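Asp/Glu-specific dipeptidyl-peptidase (Flavobacterium psychrophilum, PDB 5JXF) removes dipeptides from the N-terminus of oligopeptides as a serine peptidase of family S46, strictly requiring aspartate or glutamate at the P1 position. Local coordinates at residues 708-713 with 717-722; 358-363 with 688-693; 55-60 with 587-592. One frame throughout, in Å; residues are numbered along the deposited sequence.

Contact 1: 708-713 with 717-722; sequences FIVDKF and KHLINE
D711 and K717 mark the nearest approach of the two backbones, CA to CA 5.0 Å, where helix 708-713 and the loosely formed helical turn 717-721 run at 131° to each other with axes 8.6 Å apart. K717 bends at its second and fourth torsions, which brings CD obliquely up to the two oxygens of D711, 3.1 Å from OD2, and NZ onto OD2. In this salt bridge NZ meets OD2 on its syn side, 32° out of the carboxylate plane; the modelled NZ to OD2 distance, 2.5 Å, is short and its exact value doubtful. OD2 also bonds the hydroxyl of Y641. Beneath the ion pair lies an apolar seam: I720 sends CD1 to within 3.5 Å of D711 CB, and its CG1 slides past V710 CG1 at 4.0 Å. With an alanine here in place of D711, the ammonium of K717 and the Y641 hydroxyl would probably both lose their shared carboxylate partner. V710 touches M240 and L719 touches R242, both of strand 239-245. The pair is a short-linked helical hairpin: helix 703-713, following strand 698-702, and its partner lie against this strand of the other sheet, consistent with the C-terminal helix of chymotrypsin-like proteases.

Contact 2: 358-363 with 688-693; sequences SNAIGL and DIHYDP
The imidazole of H690 turns one side to three side chains of 358-363, each approaching obliquely. L363 crosses it at about a right angle and brings the methyl CD2 to the outer end of the ring, 3.6 Å from H690 NE2 and nearly as close to CE1. At the inner end A360 CB lies 4.3 Å from H690 CB, on the stem of the side chain. S358 comes in at ND1, its OG 3.9 Å from H690 ND1. That is too long for a bond, and the hydroxyl is engaged elsewhere, with the carbonyl of G354 in the preceding helix. The ring reaches these partners because H690 CG lies anti to the backbone N (chi1 177°), which extends it from the loop toward the helix start.

On the helix side, the contact is shaped by the turn between helices 328-357 and 360-375. N359 leaves the first helix in a Schellman motif and caps the second: its OD1 takes the N-H of G362 at 2.9 Å, the donor sitting well above the carbonyl plane, 53° out of it. A side chain at G362 would run into N359 ND2. On the loop, D688 is held by K347 and T658, the latter lining the aspartate pocket.

No hydrogen bond or salt bridge crosses this interface, and H690 ND1, buried here, has no partner anywhere in the model. Between these two segments the histidine is held by van der Waals contact alone, and an uncharged ring would probably be the easier one to accommodate.

Contact 3: 55-60 with 587-592; sequences KNLGMK and VTYGKV
L57, near the end of helix 49-57, carries all the apolar contact by pointing its two methyls at different parts of the strand. CD1 arrives at the edge of the Y589 ring, near its plane, 3.7 Å from Y589 CD2, the two side chains crossing at about a right angle. The same methyl rests 4.0 Å from G590 CA, and a CB on this glycine would point away from it. CD2 of L57 meets the aliphatic part of K591 more loosely, 4.2 Å from K591 CD.

Polar bonds act round this patch rather than within it. The ring of Y589, set with CG between the backbone N and the carbonyl carbon (chi1 45°), carries its hydroxyl back to helix 49-57, where E53 OE1 and N50 ND2 both bond it. Among backbone bonds, G58 N reaches K55 O at 2.9 Å in a Schellman motif, and the positive phi of G58, 121°, is one that calls for glycine.

Strand 586-591 is one of the two edge strands of its antiparallel sheet within this chain and pairs with 279-284, T588 bonding V282 and G590 bonding T280. L57 also touches F279 of that neighbour, while V587 packs against I66 of helix 63-66, so the N-terminal helices lie across this border of the sheet.

In the fold
Contacts 2 and 3 are the closer pair: their centres lie 24 Å apart and their nearest atoms about 7 Å, and their segments alternate along the chain. One loop joins them without direct touch, since H656 meets the ring of Y691 and gives its N-H to T588 OG1, just before the residues 657-662 that line the aspartate pocket and end in S662, the probable nucleophile. Contact 2 is also nearest the specificity site, with the H690 side chain about 10 Å from that of R680, which probably recognises the acidic P1 residue. Contact 1 lies apart from the annotated sites, its centre 42 Å from that of contact 2 and 29 Å from that of contact 3.

Contact 1: 708-713 with 717-722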
ATOM      1  N   PHE A 708       6.701  21.405  18.366  1.00 44.31           N
ATOM      2  CA  PHE A 708       7.095  22.008  17.090  1.00 47.51           C
ATOM      3  C   PHE A 708       5.916  22.708  16.399  1.00 44.32           C
ATOM      4  O   PHE A 708       6.044  23.829  15.911  1.00 43.28           O
ATOM      5  CB  PHE A 708       7.687  20.947  16.147  1.00 43.51           C
ATOM      6  CG  PHE A 708       8.008  21.463  14.773  1.00 50.24           C
ATOM      7  CD1 PHE A 708       9.219  22.106  14.518  1.00 56.08           C
ATOM      8  CD2 PHE A 708       7.112  21.303  13.732  1.00 52.09           C
ATOM      9  CE1 PHE A 708       9.519  22.584  13.244  1.00 53.51           C
ATOM     10  CE2 PHE A 708       7.411  21.768  12.454  1.00 52.74           C
ATOM     11  CZ  PHE A 708       8.617  22.417  12.209  1.00 50.16           C
ATOM     12  N   ILE A 709       4.765  22.054  16.364  1.00 44.97           N
ATOM     13  CA  ILE A 709       3.639  22.640  15.662  1.00 51.80           C
ATOM     14  C   ILE A 709       3.104  23.852  16.447  1.00 62.29           C
ATOM     15  O   ILE A 709       2.843  24.907  15.869  1.00 65.77           O
ATOM     16  CB  ILE A 709       2.541  21.610  15.439  1.00 47.92           C
ATOM     17  CG1 ILE A 709       3.016  20.567  14.428  1.00 48.66           C
ATOM     18  CG2 ILE A 709       1.269  22.281  14.947  1.00 45.20           C
ATOM     19  CD1 ILE A 709       3.102  21.118  13.002  1.00 47.74           C
ATOM     20  N   VAL A 710       2.966  23.705  17.762  1.00 55.59           N
ATOM     21  CA  VAL A 710       2.565  24.820  18.615  1.00 52.01           C
ATOM     22  C   VAL A 710       3.501  26.023  18.434  1.00 57.85           C
ATOM     23  O   VAL A 710       3.078  27.193  18.347  1.00 59.58           O
ATOM     24  CB  VAL A 710       2.562  24.397  20.102  1.00 42.55           C
ATOM     25  CG1 VAL A 710       2.287  25.597  20.985  1.00 47.88           C
ATOM     26  CG2 VAL A 710       1.555  23.273  20.329  1.00 41.19           C
ATOM     27  N   ASP A 711       4.785  25.712  18.351  1.00 50.19           N
ATOM     28  CA  ASP A 711       5.824  26.718  18.404  1.00 49.40           C
ATOM     29  C   ASP A 711       6.210  27.261  17.022  1.00 57.54           C
ATOM     30  O   ASP A 711       5.919  28.416  16.701  1.00 52.02           O
ATOM     31  CB  ASP A 711       7.047  26.122  19.099  1.00 52.98           C
ATOM     32  CG  ASP A 711       8.136  27.121  19.334  1.00 58.06           C
ATOM     33  OD1 ASP A 711       8.081  28.227  18.762  1.00 61.20           O
ATOM     34  OD2 ASP A 711       9.063  26.790  20.104  1.00 67.70           O
ATOM     35  N   LYS A 712       6.904  26.446  16.229  1.00 57.50           N
ATOM     36  CA  LYS A 712       7.467  26.930  14.965  1.00 58.56           C
ATOM     37  C   LYS A 712       6.382  27.253  13.951  1.00 58.45           C
ATOM     38  O   LYS A 712       6.520  28.192  13.174  1.00 68.01           O
ATOM     39  CB  LYS A 712       8.437  25.907  14.377  1.00 50.40           C
ATOM     40  CG  LYS A 712       9.769  25.853  15.102  1.00 56.14           C
ATOM     41  CD  LYS A 712      10.629  27.082  14.753  1.00 63.83           C
ATOM     42  CE  LYS A 712      11.998  26.973  15.389  1.00 73.32           C
ATOM     43  NZ  LYS A 712      11.854  26.593  16.825  1.00 79.24           N
ATOM     44  N   PHE A 713       5.293  26.486  13.976  1.00 51.52           N
ATOM     45  CA  PHE A 713       4.260  26.641  12.967  1.00 50.92           C
ATOM     46  C   PHE A 713       3.263  27.731  13.361  1.00 58.48           C
ATOM     47  O   PHE A 713       2.991  28.641  12.575  1.00 58.31           O
ATOM     48  CB  PHE A 713       3.546  25.305  12.722  1.00 49.63           C
ATOM     49  CG  PHE A 713       2.462  25.371  11.671  1.00 55.18           C
ATOM     50  CD1 PHE A 713       2.771  25.282  10.328  1.00 55.39           C
ATOM     51  CD2 PHE A 713       1.125  25.515  12.038  1.00 52.25           C
ATOM     52  CE1 PHE A 713       1.774  25.343   9.358  1.00 58.33           C
ATOM     53  CE2 PHE A 713       0.121  25.586  11.083  1.00 49.76           C
ATOM     54  CZ  PHE A 713       0.441  25.488   9.737  1.00 57.60           C
ATOM     55  N   LYS A 717       4.373  30.084  21.208  1.00 62.47           N
ATOM     56  CA  LYS A 717       5.383  29.827  22.237  1.00 70.11           C
ATOM     57  C   LYS A 717       4.879  30.072  23.671  1.00 65.63           C
ATOM     58  O   LYS A 717       5.344  29.429  24.613  1.00 71.24           O
ATOM     59  CB  LYS A 717       6.622  30.695  21.982  1.00 74.07           C
ATOM     60  CG  LYS A 717       7.888  30.225  22.695  1.00 80.59           C
ATOM     61  CD  LYS A 717       8.776  29.403  21.758  1.00 82.71           C
ATOM     62  CE  LYS A 717      10.042  28.892  22.442  1.00 78.98           C
ATOM     63  NZ  LYS A 717      10.197  27.418  22.294  1.00 83.38           N
ATOM     64  N   HIS A 718       3.936  30.998  23.833  1.00 59.29           N
ATOM     65  CA  HIS A 718       3.444  31.351  25.168  1.00 63.86           C
ATOM     66  C   HIS A 718       2.783  30.146  25.844  1.00 56.20           C
ATOM     67  O   HIS A 718       2.878  29.988  27.055  1.00 56.52           O
ATOM     68  CB  HIS A 718       2.466  32.530  25.108  1.00 65.26           C
ATOM     69  CG  HIS A 718       1.223  32.246  24.323  1.00 70.81           C
ATOM     70  ND1 HIS A 718       1.221  32.118  22.950  1.00 72.24           N
ATOM     71  CD2 HIS A 718      -0.059  32.054  24.722  1.00 69.76           C
ATOM     72  CE1 HIS A 718      -0.009  31.864  22.537  1.00 73.07           C
ATOM     73  NE2 HIS A 718      -0.805  31.819  23.591  1.00 73.16           N
ATOM     74  N   LEU A 719       2.150  29.275  25.060  1.00 51.40           N
ATOM     75  CA  LEU A 719       1.572  28.068  25.638  1.00 53.78           C
ATOM     76  C   LEU A 719       2.674  27.131  26.108  1.00 64.72           C
ATOM     77  O   LEU A 719       2.503  26.401  27.086  1.00 66.13           O
ATOM     78  CB  LEU A 719       0.663  27.366  24.644  1.00 53.59           C
ATOM     79  CG  LEU A 719      -0.449  28.262  24.113  1.00 58.81           C
ATOM     80  CD1 LEU A 719      -1.222  27.520  23.029  1.00 61.11           C
ATOM     81  CD2 LEU A 719      -1.375  28.713  25.252  1.00 61.98           C
ATOM     82  N   ILE A 720       3.818  27.168  25.431  1.00 60.47           N
ATOM     83  CA  ILE A 720       4.934  26.323  25.826  1.00 53.65           C
ATOM     84  C   ILE A 720       5.569  26.803  27.126  1.00 51.63           C
ATOM     85  O   ILE A 720       5.957  25.997  27.970  1.00 65.99           O
ATOM     86  CB  ILE A 720       6.007  26.269  24.730  1.00 64.09           C
ATOM     87  CG1 ILE A 720       5.395  25.712  23.446  1.00 65.13           C
ATOM     88  CG2 ILE A 720       7.207  25.441  25.191  1.00 63.19           C
ATOM     89  CD1 ILE A 720       6.408  25.264  22.447  1.00 67.02           C
ATOM     90  N   ASN A 721       5.668  28.117  27.284  1.00 53.74           N
ATOM     91  CA  ASN A 721       6.271  28.700  28.479  1.00 53.56           C
ATOM     92  C   ASN A 721       5.548  28.230  29.737  1.00 57.51           C
ATOM     93  O   ASN A 721       6.114  28.223  30.829  1.00 57.76           O
ATOM     94  CB  ASN A 721       6.264  30.232  28.396  1.00 54.13           C
ATOM     95  CG  ASN A 721       7.204  30.766  27.314  1.00 66.22           C
ATOM     96  OD1 ASN A 721       8.203  30.127  26.978  1.00 74.61           O
ATOM     97  ND2 ASN A 721       6.894  31.944  26.780  1.00 63.43           N
ATOM     98  N   GLU A 722       4.297  27.819  29.542  1.00 52.17           N
ATOM     99  CA  GLU A 722       3.417  27.314  30.590  1.00 57.37           C
ATOM    100  C   GLU A 722       3.822  25.903  31.014  1.00 56.82           C
ATOM    101  O   GLU A 722       3.505  25.466  32.111  1.00 52.37           O
ATOM    102  CB  GLU A 722       1.979  27.311  30.071  1.00 57.40           C
ATOM    103  CG  GLU A 722       0.906  27.577  31.056  1.00 72.63           C
ATOM    104  CD  GLU A 722      -0.458  27.575  30.390  1.00 75.40           C
ATOM    105  OE1 GLU A 722      -0.629  28.271  29.370  1.00 74.97           O
ATOM    106  OE2 GLU A 722      -1.348  26.845  30.875  1.00 75.94           O
TER

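Contact 2: 358-363 with 688-693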
ATOM      1  N   SER A 358      -6.521 -14.260  11.202  1.00 67.31           N
ATOM      2  CA  SER A 358      -5.886 -14.859  12.375  1.00 72.60           C
ATOM      3  C   SER A 358      -6.657 -16.077  12.858  1.00 79.74           C
ATOM      4  O   SER A 358      -6.226 -16.759  13.793  1.00 85.06           O
ATOM      5  CB  SER A 358      -5.775 -13.835  13.509  1.00 72.25           C
ATOM      6  OG  SER A 358      -7.057 -13.362  13.883  1.00 70.58           O
ATOM      7  N   ASN A 359      -7.793 -16.330  12.209  1.00 75.81           N
ATOM      8  CA  ASN A 359      -8.733 -17.392  12.574  1.00 80.28           C
ATOM      9  C   ASN A 359      -9.090 -17.327  14.063  1.00 82.46           C
ATOM     10  O   ASN A 359      -8.862 -18.269  14.821  1.00 89.76           O
ATOM     11  CB  ASN A 359      -8.159 -18.768  12.196  1.00 83.48           C
ATOM     12  CG  ASN A 359      -9.047 -19.920  12.641  1.00 93.03           C
ATOM     13  OD1 ASN A 359     -10.276 -19.819  12.606  1.00 96.71           O
ATOM     14  ND2 ASN A 359      -8.427 -21.022  13.058  1.00 92.00           N
ATOM     15  N   ALA A 360      -9.636 -16.193  14.486  1.00 80.54           N
ATOM     16  CA  ALA A 360      -9.987 -16.023  15.887  1.00 75.16           C
ATOM     17  C   ALA A 360     -11.043 -17.047  16.266  1.00 71.11           C
ATOM     18  O   ALA A 360     -11.024 -17.596  17.366  1.00 64.43           O
ATOM     19  CB  ALA A 360     -10.476 -14.612  16.154  1.00 75.42           C
ATOM     20  N   ILE A 361     -11.935 -17.330  15.319  1.00 68.32           N
ATOM     21  CA  ILE A 361     -13.041 -18.245  15.554  1.00 72.61           C
ATOM     22  C   ILE A 361     -12.543 -19.642  15.921  1.00 77.85           C
ATOM     23  O   ILE A 361     -13.062 -20.280  16.836  1.00 84.71           O
ATOM     24  CB  ILE A 361     -13.958 -18.328  14.324  1.00 77.62           C
ATOM     25  CG1 ILE A 361     -14.549 -16.954  14.004  1.00 75.91           C
ATOM     26  CG2 ILE A 361     -15.077 -19.343  14.541  1.00 71.95           C
ATOM     27  CD1 ILE A 361     -15.479 -16.980  12.783  1.00 80.69           C
ATOM     28  N   GLY A 362     -11.524 -20.111  15.215  1.00 79.40           N
ATOM     29  CA  GLY A 362     -10.941 -21.405  15.508  1.00 80.16           C
ATOM     30  C   GLY A 362     -10.158 -21.352  16.802  1.00 83.90           C
ATOM     31  O   GLY A 362     -10.198 -22.282  17.607  1.00 90.87           O
ATOM     32  N   LEU A 363      -9.447 -20.247  16.995  1.00 84.81           N
ATOM     33  CA  LEU A 363      -8.645 -20.035  18.189  1.00 83.46           C
ATOM     34  C   LEU A 363      -9.477 -20.150  19.447  1.00 84.56           C
ATOM     35  O   LEU A 363      -9.031 -20.714  20.447  1.00 86.67           O
ATOM     36  CB  LEU A 363      -7.974 -18.667  18.139  1.00 77.03           C
ATOM     37  CG  LEU A 363      -6.479 -18.729  17.864  1.00 79.87           C
ATOM     38  CD1 LEU A 363      -6.217 -19.597  16.650  1.00 79.37           C
ATOM     39  CD2 LEU A 363      -5.932 -17.335  17.653  1.00 83.55           C
ATOM     40  N   ASP A 688     -10.069  -5.458  20.076  1.00 51.61           N
ATOM     41  CA  ASP A 688     -11.159  -5.475  21.069  1.00 50.12           C
ATOM     42  C   ASP A 688     -11.719  -6.876  21.270  1.00 57.28           C
ATOM     43  O   ASP A 688     -12.414  -7.150  22.254  1.00 54.70           O
ATOM     44  CB  ASP A 688     -12.325  -4.583  20.646  1.00 52.52           C
ATOM     45  CG  ASP A 688     -11.983  -3.114  20.633  1.00 58.63           C
ATOM     46  OD1 ASP A 688     -10.824  -2.744  20.933  1.00 61.59           O
ATOM     47  OD2 ASP A 688     -12.895  -2.332  20.290  1.00 59.46           O
ATOM     48  N   ILE A 689     -11.459  -7.743  20.296  1.00 53.00           N
ATOM     49  CA  ILE A 689     -12.041  -9.088  20.249  1.00 53.08           C
ATOM     50  C   ILE A 689     -10.938 -10.134  20.419  1.00 56.09           C
ATOM     51  O   ILE A 689     -11.125 -11.155  21.073  1.00 58.50           O
ATOM     52  CB  ILE A 689     -12.792  -9.311  18.912  1.00 54.12           C
ATOM     53  CG1 ILE A 689     -13.890  -8.256  18.741  1.00 56.01           C
ATOM     54  CG2 ILE A 689     -13.336 -10.741  18.800  1.00 49.76           C
ATOM     55  CD1 ILE A 689     -14.934  -8.276  19.839  1.00 62.55           C
ATOM     56  N   HIS A 690      -9.778  -9.852  19.827  1.00 56.48           N
ATOM     57  CA  HIS A 690      -8.618 -10.732  19.930  1.00 62.26           C
ATOM     58  C   HIS A 690      -7.344  -9.906  19.889  1.00 63.96           C
ATOM     59  O   HIS A 690      -7.105  -9.180  18.922  1.00 66.90           O
ATOM     60  CB  HIS A 690      -8.615 -11.766  18.797  1.00 66.38           C
ATOM     61  CG  HIS A 690      -7.416 -12.667  18.796  1.00 75.59           C
ATOM     62  ND1 HIS A 690      -6.597 -12.810  17.697  1.00 72.25           N
ATOM     63  CD2 HIS A 690      -6.911 -13.485  19.750  1.00 81.49           C
ATOM     64  CE1 HIS A 690      -5.633 -13.671  17.976  1.00 74.91           C
ATOM     65  NE2 HIS A 690      -5.804 -14.099  19.214  1.00 78.53           N
ATOM     66  N   TYR A 691      -6.535 -10.007  20.940  1.00 63.55           N
ATOM     67  CA  TYR A 691      -5.268  -9.288  21.002  1.00 59.72           C
ATOM     68  C   TYR A 691      -4.110 -10.207  20.589  1.00 62.23           C
ATOM     69  O   TYR A 691      -3.919 -11.265  21.172  1.00 73.08           O
ATOM     70  CB  TYR A 691      -5.038  -8.723  22.413  1.00 51.55           C
ATOM     71  CG  TYR A 691      -3.777  -7.885  22.554  1.00 51.87           C
ATOM     72  CD1 TYR A 691      -3.800  -6.517  22.329  1.00 51.37           C
ATOM     73  CD2 TYR A 691      -2.567  -8.467  22.907  1.00 56.02           C
ATOM     74  CE1 TYR A 691      -2.656  -5.756  22.458  1.00 54.70           C
ATOM     75  CE2 TYR A 691      -1.421  -7.709  23.031  1.00 52.95           C
ATOM     76  CZ  TYR A 691      -1.473  -6.364  22.809  1.00 51.00           C
ATOM     77  OH  TYR A 691      -0.326  -5.620  22.929  1.00 47.82           O
ATOM     78  N   ASP A 692      -3.356  -9.807  19.569  1.00 63.81           N
ATOM     79  CA  ASP A 692      -2.157 -10.539  19.143  1.00 60.34           C
ATOM     80  C   ASP A 692      -0.986  -9.583  19.299  1.00 55.93           C
ATOM     81  O   ASP A 692      -0.931  -8.553  18.630  1.00 57.85           O
ATOM     82  CB  ASP A 692      -2.300 -11.040  17.699  1.00 61.32           C
ATOM     83  CG  ASP A 692      -1.050 -11.787  17.169  1.00 66.63           C
ATOM     84  OD1 ASP A 692       0.081 -11.618  17.676  1.00 68.43           O
ATOM     85  OD2 ASP A 692      -1.211 -12.549  16.196  1.00 70.71           O
ATOM     86  N   PRO A 693      -0.052  -9.914  20.201  1.00 58.42           N
ATOM     87  CA  PRO A 693       1.040  -9.010  20.596  1.00 55.08           C
ATOM     88  C   PRO A 693       2.078  -8.755  19.504  1.00 52.54           C
ATOM     89  O   PRO A 693       2.826  -7.772  19.581  1.00 50.16           O
ATOM     90  CB  PRO A 693       1.686  -9.741  21.781  1.00 56.03           C
ATOM     91  CG  PRO A 693       1.315 -11.177  21.598  1.00 63.27           C
ATOM     92  CD  PRO A 693      -0.043 -11.174  20.966  1.00 63.48           C
TER

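Contact 3: 55-60 with 587-592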
ATOM      1  N   LYS A  55       8.352  -2.633  35.864  1.00 52.71           N
ATOM      2  CA  LYS A  55       9.735  -2.389  36.284  1.00 56.09           C
ATOM      3  C   LYS A  55      10.730  -3.209  35.468  1.00 65.23           C
ATOM      4  O   LYS A  55      11.823  -2.754  35.100  1.00 71.55           O
ATOM      5  CB  LYS A  55       9.890  -2.701  37.780  1.00 58.65           C
ATOM      6  CG  LYS A  55       9.229  -1.678  38.665  1.00 64.38           C
ATOM      7  CD  LYS A  55       9.503  -1.907  40.124  1.00 70.60           C
ATOM      8  CE  LYS A  55       8.796  -0.844  40.948  1.00 74.52           C
ATOM      9  NZ  LYS A  55       9.160   0.529  40.483  1.00 69.70           N
ATOM     10  N   ASN A  56      10.332  -4.447  35.239  1.00 63.93           N
ATOM     11  CA  ASN A  56      10.947  -5.355  34.283  1.00 63.68           C
ATOM     12  C   ASN A  56      11.073  -4.751  32.875  1.00 63.73           C
ATOM     13  O   ASN A  56      12.082  -4.976  32.202  1.00 61.47           O
ATOM     14  CB  ASN A  56      10.120  -6.636  34.333  1.00 71.55           C
ATOM     15  CG  ASN A  56      10.723  -7.680  35.250  1.00 83.23           C
ATOM     16  OD1 ASN A  56      10.066  -8.696  35.580  1.00 88.93           O
ATOM     17  ND2 ASN A  56      12.067  -7.590  35.404  1.00 89.75           N
ATOM     18  N   LEU A  57      10.081  -3.967  32.445  1.00 62.98           N
ATOM     19  CA  LEU A  57      10.184  -3.218  31.179  1.00 59.93           C
ATOM     20  C   LEU A  57      11.026  -1.942  31.286  1.00 63.48           C
ATOM     21  O   LEU A  57      11.401  -1.354  30.267  1.00 68.34           O
ATOM     22  CB  LEU A  57       8.797  -2.851  30.662  1.00 51.32           C
ATOM     23  CG  LEU A  57       7.999  -4.030  30.110  1.00 56.69           C
ATOM     24  CD1 LEU A  57       6.556  -3.647  29.900  1.00 61.29           C
ATOM     25  CD2 LEU A  57       8.632  -4.509  28.795  1.00 61.76           C
ATOM     26  N   GLY A  58      11.295  -1.496  32.512  1.00 55.02           N
ATOM     27  CA  GLY A  58      12.128  -0.323  32.723  1.00 52.96           C
ATOM     28  C   GLY A  58      11.503   0.839  33.479  1.00 51.41           C
ATOM     29  O   GLY A  58      12.106   1.904  33.597  1.00 52.87           O
ATOM     30  N   MET A  59      10.292   0.656  33.985  1.00 50.51           N
ATOM     31  CA  MET A  59       9.642   1.719  34.729  1.00 47.01           C
ATOM     32  C   MET A  59      10.463   1.980  35.996  1.00 52.03           C
ATOM     33  O   MET A  59      10.922   1.047  36.666  1.00 55.86           O
ATOM     34  CB  MET A  59       8.181   1.355  35.066  1.00 45.06           C
ATOM     35  CG  MET A  59       7.385   2.507  35.699  1.00 47.59           C
ATOM     36  SD  MET A  59       5.662   2.078  36.050  1.00 55.32           S
ATOM     37  CE  MET A  59       5.925   0.920  37.388  1.00 50.11           C
ATOM     38  N   LYS A  60      10.655   3.257  36.303  1.00 52.48           N
ATOM     39  CA  LYS A  60      11.473   3.667  37.430  1.00 54.29           C
ATOM     40  C   LYS A  60      10.583   4.136  38.577  1.00 54.45           C
ATOM     41  O   LYS A  60      10.916   3.923  39.737  1.00 63.32           O
ATOM     42  CB  LYS A  60      12.452   4.763  37.010  1.00 52.04           C
ATOM     43  CG  LYS A  60      13.516   4.269  35.992  1.00 54.32           C
ATOM     44  CD  LYS A  60      14.206   3.020  36.511  1.00 59.72           C
ATOM     45  CE  LYS A  60      15.299   2.531  35.555  1.00 68.54           C
ATOM     46  NZ  LYS A  60      15.670   1.115  35.836  1.00 71.39           N
ATOM     47  N   VAL A 587      -4.843   1.740  33.047  1.00 42.85           N
ATOM     48  CA  VAL A 587      -3.466   1.883  32.673  1.00 45.55           C
ATOM     49  C   VAL A 587      -3.094   0.696  31.787  1.00 40.63           C
ATOM     50  O   VAL A 587      -3.552  -0.419  32.021  1.00 40.63           O
ATOM     51  CB  VAL A 587      -2.569   1.943  33.915  1.00 48.06           C
ATOM     52  CG1 VAL A 587      -1.098   1.884  33.525  1.00 40.67           C
ATOM     53  CG2 VAL A 587      -2.872   3.203  34.700  1.00 47.97           C
ATOM     54  N   THR A 588      -2.286   0.955  30.764  1.00 40.06           N
ATOM     55  CA  THR A 588      -1.653  -0.103  29.987  1.00 40.12           C
ATOM     56  C   THR A 588      -0.210   0.333  29.722  1.00 46.24           C
ATOM     57  O   THR A 588       0.088   1.528  29.703  1.00 53.89           O
ATOM     58  CB  THR A 588      -2.411  -0.372  28.662  1.00 46.93           C
ATOM     59  OG1 THR A 588      -1.769  -1.426  27.927  1.00 52.10           O
ATOM     60  CG2 THR A 588      -2.469   0.873  27.800  1.00 37.61           C
ATOM     61  N   TYR A 589       0.686  -0.631  29.543  1.00 40.34           N
ATOM     62  CA  TYR A 589       2.096  -0.323  29.347  1.00 39.74           C
ATOM     63  C   TYR A 589       2.715  -1.240  28.306  1.00 41.41           C
ATOM     64  O   TYR A 589       2.128  -2.249  27.922  1.00 38.72           O
ATOM     65  CB  TYR A 589       2.870  -0.472  30.647  1.00 46.68           C
ATOM     66  CG  TYR A 589       2.501  -1.739  31.363  1.00 45.62           C
ATOM     67  CD1 TYR A 589       1.454  -1.744  32.275  1.00 49.22           C
ATOM     68  CD2 TYR A 589       3.174  -2.933  31.124  1.00 42.59           C
ATOM     69  CE1 TYR A 589       1.077  -2.888  32.913  1.00 46.62           C
ATOM     70  CE2 TYR A 589       2.799  -4.102  31.784  1.00 43.30           C
ATOM     71  CZ  TYR A 589       1.748  -4.051  32.688  1.00 46.53           C
ATOM     72  OH  TYR A 589       1.324  -5.151  33.381  1.00 48.87           O
ATOM     73  N   GLY A 590       3.928  -0.913  27.895  1.00 46.78           N
ATOM     74  CA  GLY A 590       4.645  -1.755  26.963  1.00 55.44           C
ATOM     75  C   GLY A 590       5.897  -1.038  26.539  1.00 51.87           C
ATOM     76  O   GLY A 590       6.553  -0.404  27.366  1.00 50.54           O
ATOM     77  N   LYS A 591       6.214  -1.110  25.248  1.00 44.26           N
ATOM     78  CA  LYS A 591       7.419  -0.474  24.761  1.00 46.57           C
ATOM     79  C   LYS A 591       7.286  -0.012  23.314  1.00 46.17           C
ATOM     80  O   LYS A 591       6.475  -0.533  22.555  1.00 51.24           O
ATOM     81  CB  LYS A 591       8.603  -1.437  24.909  1.00 50.95           C
ATOM     82  CG  LYS A 591       8.427  -2.703  24.095  1.00 53.53           C
ATOM     83  CD  LYS A 591       9.246  -3.853  24.643  1.00 65.00           C
ATOM     84  CE  LYS A 591      10.725  -3.637  24.438  1.00 71.09           C
ATOM     85  NZ  LYS A 591      11.534  -4.621  25.198  1.00 74.67           N
ATOM     86  N   VAL A 592       8.085   0.988  22.958  1.00 47.53           N
ATOM     87  CA  VAL A 592       8.214   1.426  21.587  1.00 43.58           C
ATOM     88  C   VAL A 592       8.763   0.243  20.753  1.00 48.10           C
ATOM     89  O   VAL A 592       9.872  -0.237  20.985  1.00 54.85           O
ATOM     90  CB  VAL A 592       9.136   2.666  21.487  1.00 42.91           C
ATOM     91  CG1 VAL A 592       9.293   3.095  20.051  1.00 41.00           C
ATOM     92  CG2 VAL A 592       8.594   3.826  22.339  1.00 41.73           C
TER